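Local coordinates for halogenase PltM (PDB 6BZN), which halogenates phenolic compounds, accepting a range of substrates and halides, and binds the flavin cofactor FAD, at residues 25-30 against 184-189; 45-50 against 367-372. All blocks are in the same frame, centred on the assembly; numbering follows the deposited sequence.

Contact 1 (25-30 against 184-189); sequences DVIIIG and VKAAFI. With CA (calcium ion), chain E.
I27 pairs with I189 in the parallel sheet of the FAD-binding domain, a largely buried contact where strands 24-29 and 188-191 are neighbours. The I27 amide gives a nearly straight hydrogen bond to F188 O (3.0 Å, 164° at the hydrogen). The same oxygen takes a CA-H...O contact from V26 CA at 3.3 Å. The return contact runs from I189 CA to I27 O. One residue pair further back the bonding is poorer: A187 N reaches D25 O at 3.0 Å, but the bond is weak and bent. Segment 184-189 turns a corner at A187. Before it, V184 to A186 belong to a separate three-stranded antiparallel sheet and meet strand 26-29 at 113°.

This is a Rossmann-type nucleotide-binding fold. Strand 24-29 leads into G30, which fits the first glycine of a GxGxxG motif; I33 and A34 just beyond are FAD-binding residues, although no FAD is present here. The layer between the two sheets is aliphatic. I27 CD1 lies 3.7 Å from A186 CB and also touches V184 CG2. I189 extends CG1 anti to its backbone N (chi1 -173°), which brings CD1 3.6 Å from I29 CD1 and also against I27 CG2. V174 and V176 of the antiparallel sheet cover this face. At the far end, the D25 carboxylate binds calcium through both oxygens, OD2 at 2.3 Å being the nearer. N48 N also bonds to OD2.

Contact 2 (45-50 against 367-372); sequences SGLNVL and KVLDAA
The turn between helix 33-44 and strand 49-52 rests on helix 352-374, within the first beta-alpha-beta unit of the Rossmann-type domain. G46 closes helix 33-44 in a Schellman motif. Its phi is positive (107°), and a side chain there would run into the carbonyl oxygen of S45. The chain then heads for the sheet, and L47 turns its side chain toward the later helix.

No hydrogen bond joins the two segments, and the contact is made of side-chain carbons. L47 CG sits 3.7 Å from L369 CD2. Its two methyls go to different residues of the helix: CD1 lies 4.0 Å from V368 CG1, and CD2 lies 3.7 Å from A372 CB. V368 and A372 are one helical turn apart, joined by the bond from A372 N to V368 O, so L47 spans that turn. L47 also touches L42 and the D25 side chain, which puts it close to the bound calcium ion. Cutting L47 back to an alanine removes CG and both methyls, which would probably open a gap beside V368 and A372 and leave L369 CD2 packed mainly on S45.

L369 stands over the turn. With CG anti to its own carbonyl carbon (chi1 -67°), the isobutyl end reaches S45, and both methyls meet that residue. The S45 hydroxyl is bonded to V41 O, in the last turn of helix 33-44. CD1 of L369 is 3.6 Å from S45 OG, while CD2 presses on S45 CB at 3.4 Å, tighter than usual for two carbons.

In the fold
From the N terminus, strand 24-29 comes first, then helix 33-44, and the turn at 45-48 returns the chain to strand 49-52 beside it. Contact 1 closes when 184-189 arrives, 154 residues after 30, and adds the next strand on the other side of 24-29. Contact 2 closes much later, 317 residues after 50, when helix 352-374 packs on that turn. The segments alternate along the chain, so the two closures cross. The centres of the two contacts lie about 10 Å apart, and the pieces touch directly: I28 N is 2.8 Å from L50 O, probably a hydrogen bond. Together they tie the parallel sheet to the antiparallel sheet and to helix 352-374, far along the chain.

Contact 1 (25-30 against 184-189)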
loop_
_atom_site.group_PDB
_atom_site.type_symbol
_atom_site.label_atom_id
_atom_site.label_comp_id
_atom_site.label_asym_id
_atom_site.label_seq_id
_atom_site.Cartn_x
_atom_site.Cartn_y
_atom_site.Cartn_z
ATOM N N ASP A 25 13.957 21.204 -14.280
ATOM C CA ASP A 25 13.658 21.589 -12.894
ATOM C C ASP A 25 13.831 20.392 -11.972
ATOM O O ASP A 25 14.498 20.489 -10.948
ATOM C CB ASP A 25 12.245 22.148 -12.761
ATOM C CG ASP A 25 12.085 23.476 -13.475
ATOM O OD1 ASP A 25 12.681 24.463 -13.007
ATOM O OD2 ASP A 25 11.397 23.506 -14.513
ATOM N N VAL A 26 13.235 19.261 -12.357
ATOM C CA VAL A 26 13.234 18.047 -11.548
ATOM C C VAL A 26 13.550 16.806 -12.392
ATOM O O VAL A 26 13.018 16.636 -13.492
ATOM C CB VAL A 26 11.872 17.843 -10.842
ATOM C CG1 VAL A 26 11.915 16.648 -9.896
ATOM C CG2 VAL A 26 11.466 19.093 -10.080
ATOM N N ILE A 27 14.420 15.952 -11.862
ATOM C CA ILE A 27 14.625 14.603 -12.370
ATOM C C ILE A 27 13.913 13.639 -11.425
ATOM O O ILE A 27 13.996 13.770 -10.189
ATOM C CB ILE A 27 16.121 14.269 -12.515
ATOM C CG1 ILE A 27 16.697 15.052 -13.696
ATOM C CG2 ILE A 27 16.343 12.782 -12.757
ATOM C CD1 ILE A 27 18.205 15.180 -13.692
ATOM N N ILE A 28 13.194 12.686 -12.010
ATOM C CA ILE A 28 12.473 11.661 -11.264
ATOM C C ILE A 28 13.029 10.306 -11.685
ATOM O O ILE A 28 13.027 9.992 -12.868
ATOM C CB ILE A 28 10.964 11.705 -11.548
ATOM C CG1 ILE A 28 10.384 13.049 -11.096
ATOM C CG2 ILE A 28 10.232 10.593 -10.797
ATOM C CD1 ILE A 28 8.961 13.285 -11.532
ATOM N N ILE A 29 13.521 9.527 -10.726
ATOM C CA ILE A 29 13.975 8.165 -10.984
ATOM C C ILE A 29 12.792 7.223 -10.755
ATOM O O ILE A 29 12.243 7.181 -9.656
ATOM C CB ILE A 29 15.148 7.747 -10.080
ATOM C CG1 ILE A 29 16.312 8.748 -10.172
ATOM C CG2 ILE A 29 15.673 6.374 -10.491
ATOM C CD1 ILE A 29 17.208 8.675 -8.959
ATOM N N GLY A 30 12.419 6.465 -11.789
ATOM C CA GLY A 30 11.313 5.504 -11.736
ATOM C C GLY A 30 10.093 5.990 -12.506
ATOM O O GLY A 30 9.610 7.104 -12.286
ATOM N N VAL A 184 22.660 14.942 -17.607
ATOM C CA VAL A 184 21.499 15.821 -17.456
ATOM C C VAL A 184 21.560 16.480 -16.093
ATOM O O VAL A 184 22.079 15.894 -15.150
ATOM C CB VAL A 184 20.162 15.083 -17.687
ATOM C CG1 VAL A 184 20.059 14.665 -19.152
ATOM C CG2 VAL A 184 20.003 13.879 -16.766
ATOM N N LYS A 185 21.044 17.703 -16.016
ATOM C CA LYS A 185 21.133 18.524 -14.818
ATOM C C LYS A 185 19.746 18.992 -14.388
ATOM O O LYS A 185 18.865 19.221 -15.223
ATOM C CB LYS A 185 22.053 19.728 -15.048
ATOM C CG LYS A 185 23.497 19.374 -15.407
ATOM C CD LYS A 185 24.346 20.621 -15.665
ATOM C CE LYS A 185 24.559 21.425 -14.382
ATOM N NZ LYS A 185 25.704 22.389 -14.442
ATOM N N ALA A 186 19.547 19.109 -13.080
ATOM C CA ALA A 186 18.302 19.618 -12.539
ATOM C C ALA A 186 18.500 20.327 -11.210
ATOM O O ALA A 186 19.585 20.265 -10.605
ATOM C CB ALA A 186 17.284 18.500 -12.388
ATOM N N ALA A 187 17.456 21.016 -10.773
ATOM C CA ALA A 187 17.472 21.645 -9.458
ATOM C C ALA A 187 17.264 20.638 -8.323
ATOM O O ALA A 187 17.681 20.902 -7.189
ATOM C CB ALA A 187 16.429 22.745 -9.376
ATOM N N PHE A 188 16.627 19.503 -8.619
ATOM C CA PHE A 188 16.123 18.593 -7.579
ATOM C C PHE A 188 15.914 17.200 -8.168
ATOM O O PHE A 188 15.560 17.069 -9.351
ATOM C CB PHE A 188 14.789 19.122 -7.076
ATOM C CG PHE A 188 14.344 18.579 -5.739
ATOM C CD1 PHE A 188 14.973 18.973 -4.571
ATOM C CD2 PHE A 188 13.238 17.741 -5.647
ATOM C CE1 PHE A 188 14.541 18.518 -3.330
ATOM C CE2 PHE A 188 12.784 17.292 -4.414
ATOM C CZ PHE A 188 13.437 17.675 -3.253
ATOM N N ILE A 189 16.130 16.177 -7.352
ATOM C CA ILE A 189 15.935 14.786 -7.796
ATOM C C ILE A 189 14.981 14.059 -6.841
ATOM O O ILE A 189 15.124 14.141 -5.626
ATOM C CB ILE A 189 17.278 14.039 -8.015
ATOM C CG1 ILE A 189 17.038 12.658 -8.630
ATOM C CG2 ILE A 189 18.118 13.900 -6.747
ATOM C CD1 ILE A 189 18.253 12.119 -9.377
HETATM CA CA CA E . 11.998 25.635 -15.210
HETATM O O HOH W 1 14.110 24.683 -15.563
#

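Contact 2 (45-50 against 367-372)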
loop_
_atom_site.group_PDB
_atom_site.type_symbol
_atom_site.label_atom_id
_atom_site.label_comp_id
_atom_site.label_asym_id
_atom_site.label_seq_id
_atom_site.Cartn_x
_atom_site.Cartn_y
_atom_site.Cartn_z
ATOM N N SER A 45 2.017 21.768 -13.600
ATOM C CA SER A 45 2.183 22.995 -12.815
ATOM C C SER A 45 3.258 23.968 -13.330
ATOM O O SER A 45 3.489 25.006 -12.697
ATOM C CB SER A 45 2.529 22.598 -11.371
ATOM O OG SER A 45 1.521 21.768 -10.828
ATOM N N GLY A 46 3.928 23.622 -14.427
ATOM C CA GLY A 46 4.883 24.522 -15.108
ATOM C C GLY A 46 6.356 24.169 -14.954
ATOM O O GLY A 46 7.222 24.984 -15.329
ATOM N N LEU A 47 6.671 22.982 -14.415
ATOM C CA LEU A 47 8.063 22.534 -14.318
ATOM C C LEU A 47 8.466 21.658 -15.507
ATOM O O LEU A 47 7.634 20.952 -16.068
ATOM C CB LEU A 47 8.316 21.760 -13.017
ATOM C CG LEU A 47 7.979 22.447 -11.693
ATOM C CD1 LEU A 47 8.576 21.688 -10.516
ATOM C CD2 LEU A 47 8.445 23.890 -11.677
ATOM N N ASN A 48 9.742 21.732 -15.881
ATOM C CA ASN A 48 10.348 20.871 -16.890
ATOM C C ASN A 48 10.856 19.635 -16.148
ATOM O O ASN A 48 11.753 19.738 -15.315
ATOM C CB ASN A 48 11.504 21.616 -17.578
ATOM C CG ASN A 48 11.955 20.961 -18.879
ATOM O OD1 ASN A 48 11.288 20.075 -19.422
ATOM N ND2 ASN A 48 13.095 21.418 -19.398
ATOM N N VAL A 49 10.270 18.475 -16.442
ATOM C CA VAL A 49 10.524 17.249 -15.684
ATOM C C VAL A 49 11.115 16.198 -16.598
ATOM O O VAL A 49 10.683 16.081 -17.745
ATOM C CB VAL A 49 9.199 16.744 -15.091
ATOM C CG1 VAL A 49 9.385 15.405 -14.419
ATOM C CG2 VAL A 49 8.659 17.776 -14.103
ATOM N N LEU A 50 12.086 15.444 -16.081
ATOM C CA LEU A 50 12.669 14.306 -16.773
ATOM C C LEU A 50 12.515 13.076 -15.895
ATOM O O LEU A 50 13.013 13.050 -14.751
ATOM C CB LEU A 50 14.152 14.524 -17.052
ATOM C CG LEU A 50 14.870 13.352 -17.742
ATOM C CD1 LEU A 50 14.216 13.020 -19.085
ATOM C CD2 LEU A 50 16.347 13.675 -17.913
ATOM N N LYS A 367 5.476 21.660 -2.295
ATOM C CA LYS A 367 6.735 22.162 -1.761
ATOM C C LYS A 367 7.803 22.258 -2.839
ATOM O O LYS A 367 8.611 23.173 -2.827
ATOM C CB LYS A 367 7.202 21.294 -0.595
ATOM C CG LYS A 367 6.188 21.255 0.538
ATOM C CD LYS A 367 6.635 20.347 1.657
ATOM C CE LYS A 367 5.550 20.172 2.717
ATOM N NZ LYS A 367 5.280 21.458 3.414
ATOM N N VAL A 368 7.827 21.300 -3.759
ATOM C CA VAL A 368 8.780 21.349 -4.875
ATOM C C VAL A 368 8.448 22.548 -5.773
ATOM O O VAL A 368 9.352 23.257 -6.228
ATOM C CB VAL A 368 8.794 20.008 -5.652
ATOM C CG1 VAL A 368 9.610 20.105 -6.939
ATOM C CG2 VAL A 368 9.369 18.919 -4.761
ATOM N N LEU A 369 7.156 22.776 -6.011
ATOM C CA LEU A 369 6.715 23.929 -6.787
ATOM C C LEU A 369 7.115 25.251 -6.128
ATOM O O LEU A 369 7.600 26.158 -6.817
ATOM C CB LEU A 369 5.204 23.922 -6.994
ATOM C CG LEU A 369 4.616 22.821 -7.870
ATOM C CD1 LEU A 369 3.105 23.008 -7.891
ATOM C CD2 LEU A 369 5.183 22.847 -9.271
ATOM N N ASP A 370 6.913 25.354 -4.814
ATOM C CA ASP A 370 7.334 26.560 -4.075
ATOM C C ASP A 370 8.859 26.756 -4.183
ATOM O O ASP A 370 9.327 27.862 -4.440
ATOM C CB ASP A 370 6.894 26.506 -2.604
ATOM C CG ASP A 370 7.533 27.608 -1.753
ATOM O OD1 ASP A 370 8.613 27.354 -1.160
ATOM O OD2 ASP A 370 6.981 28.737 -1.705
ATOM N N ALA A 371 9.618 25.673 -4.007
ATOM C CA ALA A 371 11.073 25.721 -4.119
ATOM C C ALA A 371 11.530 26.205 -5.495
ATOM O O ALA A 371 12.401 27.075 -5.586
ATOM C CB ALA A 371 11.684 24.363 -3.812
ATOM N N ALA A 372 10.946 25.632 -6.542
ATOM C CA ALA A 372 11.267 26.001 -7.935
ATOM C C ALA A 372 10.883 27.444 -8.276
ATOM O O ALA A 372 11.516 28.069 -9.121
ATOM C CB ALA A 372 10.573 25.067 -8.906
#